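Local atomic coordinates of ChrR-like cupin domain-containing protein (Ralstonia eutropha JMP134, PDB entry 3EBR), a protein that is of unknown function but belongs to the ChrR-like cupins, small beta-barrel proteins, and probably forms a tetramer in which strands pair between subunits. Residues G10-G14 against N15-W19; K35-P38 against V39-E42. One frame throughout, in Å; residues are numbered along the deposited sequence.

Contact 1: residues G10-G14 against N15-W19; sequences GCLDG and NDTPW
Asp-13 and Asp-16 close a local backbone turn at the surface, in the loop between strand 10-12 and strand 20-21, with Leu-12 and Thr-17 packed together beneath it. The turn is shut by a hydrogen bond from Asp-16 N to Asp-13 O, 3.1 Å long with 153° at the hydrogen; the donor stands well above the carbonyl plane rather than on a lone pair. Leu-12 reaches across with both methyls. With its CG opposite the backbone N (chi1 -176°), the branch swings under the loop, where CD1 rests 3.7 Å from CB of Asp-16 and CD2 lies 3.9 Å from CB of Thr-17. It runs antiparallel past the Asp-16 side chain but meets Thr-17 nearly at right angles. Thr-17 turns its methyl, CG2, back to Asp-13 O at 3.9 Å, while its hydroxyl is bonded to the carbonyl of Tyr-33 on strand 30-37. The carboxylate of Asp-16 folds back over the start of the turn and brings OD2 to 3.5 Å from CB of Asp-13. The acids keep their charges apart, with OD2 of Asp-13 and OD2 of Asp-16 separated by 5.1 Å. Asp-13 has a stronger partner, because its OD1 is bonded to ND1 of His-83 of the second subunit. Asn-15 lies alongside Asp-13, its amide plane inclined by 41° to the carboxylate. Strand 10-12 itself pairs antiparallel with a strand of the second subunit, so the chain leaves an intersubunit sheet at this point. Gly-14 and Asn-15 have the backbone angles of the two central residues of a type I beta turn.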
loop_
_atom_site.group_PDB
_atom_site.type_symbol
_atom_site.label_atom_id
_atom_site.label_comp_id
_atom_site.label_asym_id
_atom_site.label_seq_id
_atom_site.Cartn_x
_atom_site.Cartn_y
_atom_site.Cartn_z
ATOM N N GLY A 10 4.439 -17.729 -1.186
ATOM C CA GLY A 10 5.130 -18.335 -2.313
ATOM C C GLY A 10 6.596 -17.947 -2.352
ATOM O O GLY A 10 7.064 -17.081 -1.603
ATOM N N CYS A 11 7.304 -18.607 -3.257
ATOM C CA CYS A 11 8.720 -18.409 -3.467
ATOM C C CYS A 11 9.069 -18.739 -4.900
ATOM O O CYS A 11 8.745 -19.832 -5.352
ATOM C CB CYS A 11 9.508 -19.328 -2.547
ATOM S SG CYS A 11 11.280 -19.259 -2.818
ATOM N N LEU A 12 9.709 -17.797 -5.598
ATOM C CA LEU A 12 10.141 -17.968 -6.984
ATOM C C LEU A 12 11.654 -17.869 -6.951
ATOM O O LEU A 12 12.201 -16.810 -6.612
ATOM C CB LEU A 12 9.505 -16.915 -7.888
ATOM C CG LEU A 12 9.752 -16.979 -9.395
ATOM C CD1 LEU A 12 9.392 -18.335 -10.000
ATOM C CD2 LEU A 12 8.955 -15.872 -10.063
ATOM N N ASP A 13 12.324 -18.977 -7.281
ATOM C CA ASP A 13 13.782 -19.044 -7.253
ATOM C C ASP A 13 14.344 -18.270 -8.452
ATOM O O ASP A 13 13.658 -18.099 -9.465
ATOM C CB ASP A 13 14.263 -20.506 -7.257
ATOM C CG ASP A 13 15.635 -20.671 -6.627
ATOM O OD1 ASP A 13 15.748 -20.448 -5.396
ATOM O OD2 ASP A 13 16.570 -21.097 -7.329
ATOM N N GLY A 14 15.577 -17.786 -8.316
ATOM C CA GLY A 14 16.254 -17.018 -9.368
ATOM C C GLY A 14 16.275 -17.632 -10.765
ATOM O O GLY A 14 16.091 -16.921 -11.748
ATOM N N ASN A 15 16.439 -18.951 -10.833
ATOM C CA ASN A 15 16.464 -19.687 -12.123
ATOM C C ASN A 15 15.108 -20.409 -12.466
ATOM O O ASN A 15 15.114 -21.421 -13.164
ATOM C CB ASN A 15 17.768 -20.555 -12.277
ATOM C CG ASN A 15 18.114 -21.371 -11.054
ATOM O OD1 ASN A 15 17.281 -21.588 -10.184
ATOM N ND2 ASN A 15 19.364 -21.798 -10.970
ATOM N N ASP A 16 13.982 -19.885 -11.954
ATOM C CA ASP A 16 12.604 -20.349 -12.271
ATOM C C ASP A 16 11.789 -19.238 -13.000
ATOM O O ASP A 16 10.574 -19.373 -13.212
ATOM C CB ASP A 16 11.867 -20.845 -11.018
ATOM C CG ASP A 16 12.438 -22.139 -10.454
ATOM O OD1 ASP A 16 13.177 -22.880 -11.148
ATOM O OD2 ASP A 16 12.099 -22.436 -9.295
ATOM N N THR A 17 12.475 -18.156 -13.379
ATOM C CA THR A 17 11.935 -17.026 -14.106
ATOM C C THR A 17 13.136 -16.578 -14.971
ATOM O O THR A 17 14.226 -16.351 -14.430
ATOM C CB THR A 17 11.368 -15.944 -13.180
ATOM O OG1 THR A 17 10.969 -14.827 -13.979
ATOM C CG2 THR A 17 12.384 -15.491 -12.139
ATOM N N PRO A 18 12.965 -16.476 -16.307
ATOM C CA PRO A 18 14.140 -16.128 -17.116
ATOM C C PRO A 18 14.567 -14.657 -17.172
ATOM O O PRO A 18 13.741 -13.758 -16.991
ATOM C CB PRO A 18 13.701 -16.546 -18.534
ATOM C CG PRO A 18 12.264 -16.357 -18.553
ATOM C CD PRO A 18 11.768 -16.658 -17.160
ATOM N N TRP A 19 15.876 -14.454 -17.388
ATOM C CA TRP A 19 16.451 -13.142 -17.627
ATOM C C TRP A 19 16.021 -12.904 -19.048
ATOM O O TRP A 19 16.104 -13.827 -19.860
ATOM C CB TRP A 19 17.973 -13.071 -17.571
ATOM C CG TRP A 19 18.578 -12.908 -16.243
ATOM C CD1 TRP A 19 19.219 -13.847 -15.502
ATOM C CD2 TRP A 19 18.640 -11.687 -15.498
ATOM N NE1 TRP A 19 19.682 -13.289 -14.330
ATOM C CE2 TRP A 19 19.340 -11.961 -14.302
ATOM C CE3 TRP A 19 18.168 -10.381 -15.729
ATOM C CZ2 TRP A 19 19.565 -10.978 -13.318
ATOM C CZ3 TRP A 19 18.396 -9.399 -14.757
ATOM C CH2 TRP A 19 19.093 -9.705 -13.564
#

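Contact 2: residues K35-P38 against V39-E42; sequences KIDP and VRGE
The carboxylate of Asp-37 offers one face to the loop that follows it: the backbone N-H groups of Val-39 and Arg-40 both approach from that same face. Val-39 N meets OD1 at 3.1 Å, coming from 61° out of the carboxylate plane, while Arg-40 N makes a weak bond to OD2 at 3.5 Å. At the oxygens the aliphatic starts of the two side chains close in, CB of Val-39 lying 3.6 Å from OD1 and CB of Arg-40 equally near OD2. The guanidinium of Arg-40 is turned steeply, 69°, against the carboxylate and does not clasp it; its chain runs on extended, and NH2 forms weak, long ion pairs with Asp-37 and Glu-42 of the fourth subunit. Placing CG of Asp-37 opposite its backbone N (chi1 -178°) sends the acid forward over the loop, where the bond to Val-39 makes an Asx turn. The loop is the four-residue connection of a beta-hairpin, from strand 30-37 to strand 42-49: Pro-38, Val-39 and Arg-40 follow a right-handed helical course and Gly-41 reverses it with left-handed angles. Asp-37 and Glu-42 are its last hydrogen-bonded antiparallel pair. Asp-37 N gives a 2.7 Å bond to Glu-42 O, and Glu-42 N returns one of 3.1 Å to Asp-37 O, in the carbonyl plane on a lone pair. Gly-41 N adds a weak bond to that same oxygen, so Gly-41 and Glu-42 together face Asp-37 in a G1 beta bulge. Ile-36, its CB directed away from residues 39-42, packs against Trp-133 and Met-137 of helix 133-146. Val-39 touches Thr-91 of the third subunit and Phe-157 of the fourth.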
loop_
_atom_site.group_PDB
_atom_site.type_symbol
_atom_site.label_atom_id
_atom_site.label_comp_id
_atom_site.label_asym_id
_atom_site.label_seq_id
_atom_site.Cartn_x
_atom_site.Cartn_y
_atom_site.Cartn_z
ATOM N N LYS A 35 7.213 -10.836 -9.668
ATOM C CA LYS A 35 5.815 -10.640 -9.337
ATOM C C LYS A 35 5.280 -9.525 -10.230
ATOM O O LYS A 35 6.017 -8.610 -10.540
ATOM C CB LYS A 35 5.693 -10.261 -7.857
ATOM C CG LYS A 35 4.432 -10.741 -7.153
ATOM C CD LYS A 35 4.551 -12.261 -6.938
ATOM C CE LYS A 35 3.369 -12.863 -6.281
ATOM N NZ LYS A 35 3.488 -14.353 -6.325
ATOM N N ILE A 36 4.036 -9.645 -10.694
ATOM C CA ILE A 36 3.387 -8.652 -11.548
ATOM C C ILE A 36 1.952 -8.544 -11.041
ATOM O O ILE A 36 1.078 -9.207 -11.552
ATOM C CB ILE A 36 3.446 -9.033 -13.056
ATOM C CG1 ILE A 36 4.890 -9.182 -13.558
ATOM C CG2 ILE A 36 2.721 -7.985 -13.891
ATOM C CD1 ILE A 36 5.007 -9.505 -15.062
ATOM N N ASP A 37 1.732 -7.735 -10.006
ATOM C CA ASP A 37 0.404 -7.553 -9.396
ATOM C C ASP A 37 -0.510 -6.646 -10.252
ATOM O O ASP A 37 -0.265 -5.441 -10.321
ATOM C CB ASP A 37 0.541 -6.974 -7.976
ATOM C CG ASP A 37 -0.811 -6.790 -7.249
ATOM O OD1 ASP A 37 -1.848 -7.370 -7.639
ATOM O OD2 ASP A 37 -0.829 -6.059 -6.247
ATOM N N PRO A 38 -1.590 -7.206 -10.842
ATOM C CA PRO A 38 -2.478 -6.375 -11.648
ATOM C C PRO A 38 -3.520 -5.582 -10.857
ATOM O O PRO A 38 -4.158 -4.708 -11.449
ATOM C CB PRO A 38 -3.185 -7.407 -12.521
ATOM C CG PRO A 38 -3.336 -8.562 -11.639
ATOM C CD PRO A 38 -2.093 -8.592 -10.793
ATOM N N VAL A 39 -3.735 -5.896 -9.575
ATOM C CA VAL A 39 -4.706 -5.158 -8.760
ATOM C C VAL A 39 -4.119 -3.785 -8.436
ATOM O O VAL A 39 -4.641 -2.783 -8.921
ATOM C CB VAL A 39 -5.125 -5.910 -7.475
ATOM C CG1 VAL A 39 -6.023 -5.050 -6.631
ATOM C CG2 VAL A 39 -5.836 -7.193 -7.840
ATOM N N ARG A 40 -3.020 -3.754 -7.683
ATOM C CA ARG A 40 -2.368 -2.475 -7.308
ATOM C C ARG A 40 -1.362 -1.926 -8.312
ATOM O O ARG A 40 -0.919 -0.795 -8.139
ATOM C CB ARG A 40 -1.724 -2.587 -5.925
ATOM C CG ARG A 40 -2.753 -2.991 -4.891
ATOM C CD ARG A 40 -2.334 -2.719 -3.487
ATOM N NE ARG A 40 -3.336 -3.309 -2.593
ATOM C CZ ARG A 40 -4.416 -2.717 -2.071
ATOM N NH1 ARG A 40 -4.733 -1.428 -2.297
ATOM N NH2 ARG A 40 -5.207 -3.446 -1.281
ATOM N N GLY A 41 -1.017 -2.697 -9.351
ATOM C CA GLY A 41 -0.070 -2.264 -10.371
ATOM C C GLY A 41 1.326 -2.225 -9.805
ATOM O O GLY A 41 1.964 -1.177 -9.833
ATOM N N GLU A 42 1.774 -3.362 -9.271
ATOM C CA GLU A 42 3.088 -3.487 -8.657
ATOM C C GLU A 42 3.894 -4.600 -9.320
ATOM O O GLU A 42 3.333 -5.636 -9.644
ATOM C CB GLU A 42 2.942 -3.799 -7.171
ATOM C CG GLU A 42 4.208 -3.570 -6.336
ATOM C CD GLU A 42 4.099 -4.126 -4.914
ATOM O OE1 GLU A 42 4.077 -5.373 -4.760
ATOM O OE2 GLU A 42 4.140 -3.327 -3.953
#

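In the fold
Both contacts are local turns beside strands, their centres about 17 Å apart and nearest atoms about 5 Å apart without touching, but only contact 2 reverses the chain; after contact 1 it carries on in much the same direction. Contact 1 is a surface turn, closed by a single backbone bond and lined below by leucine and threonine methyls. Contact 2 is largely buried and has a much denser backbone network, in which an aspartate side chain bonds to the loop. Strand 30-37 joins them: Thr-17 of contact 1 is bonded to it, and contact 2 ends it. Each also faces other subunits, residues 10-19 the second, and residues 35-42 chiefly the third and fourth.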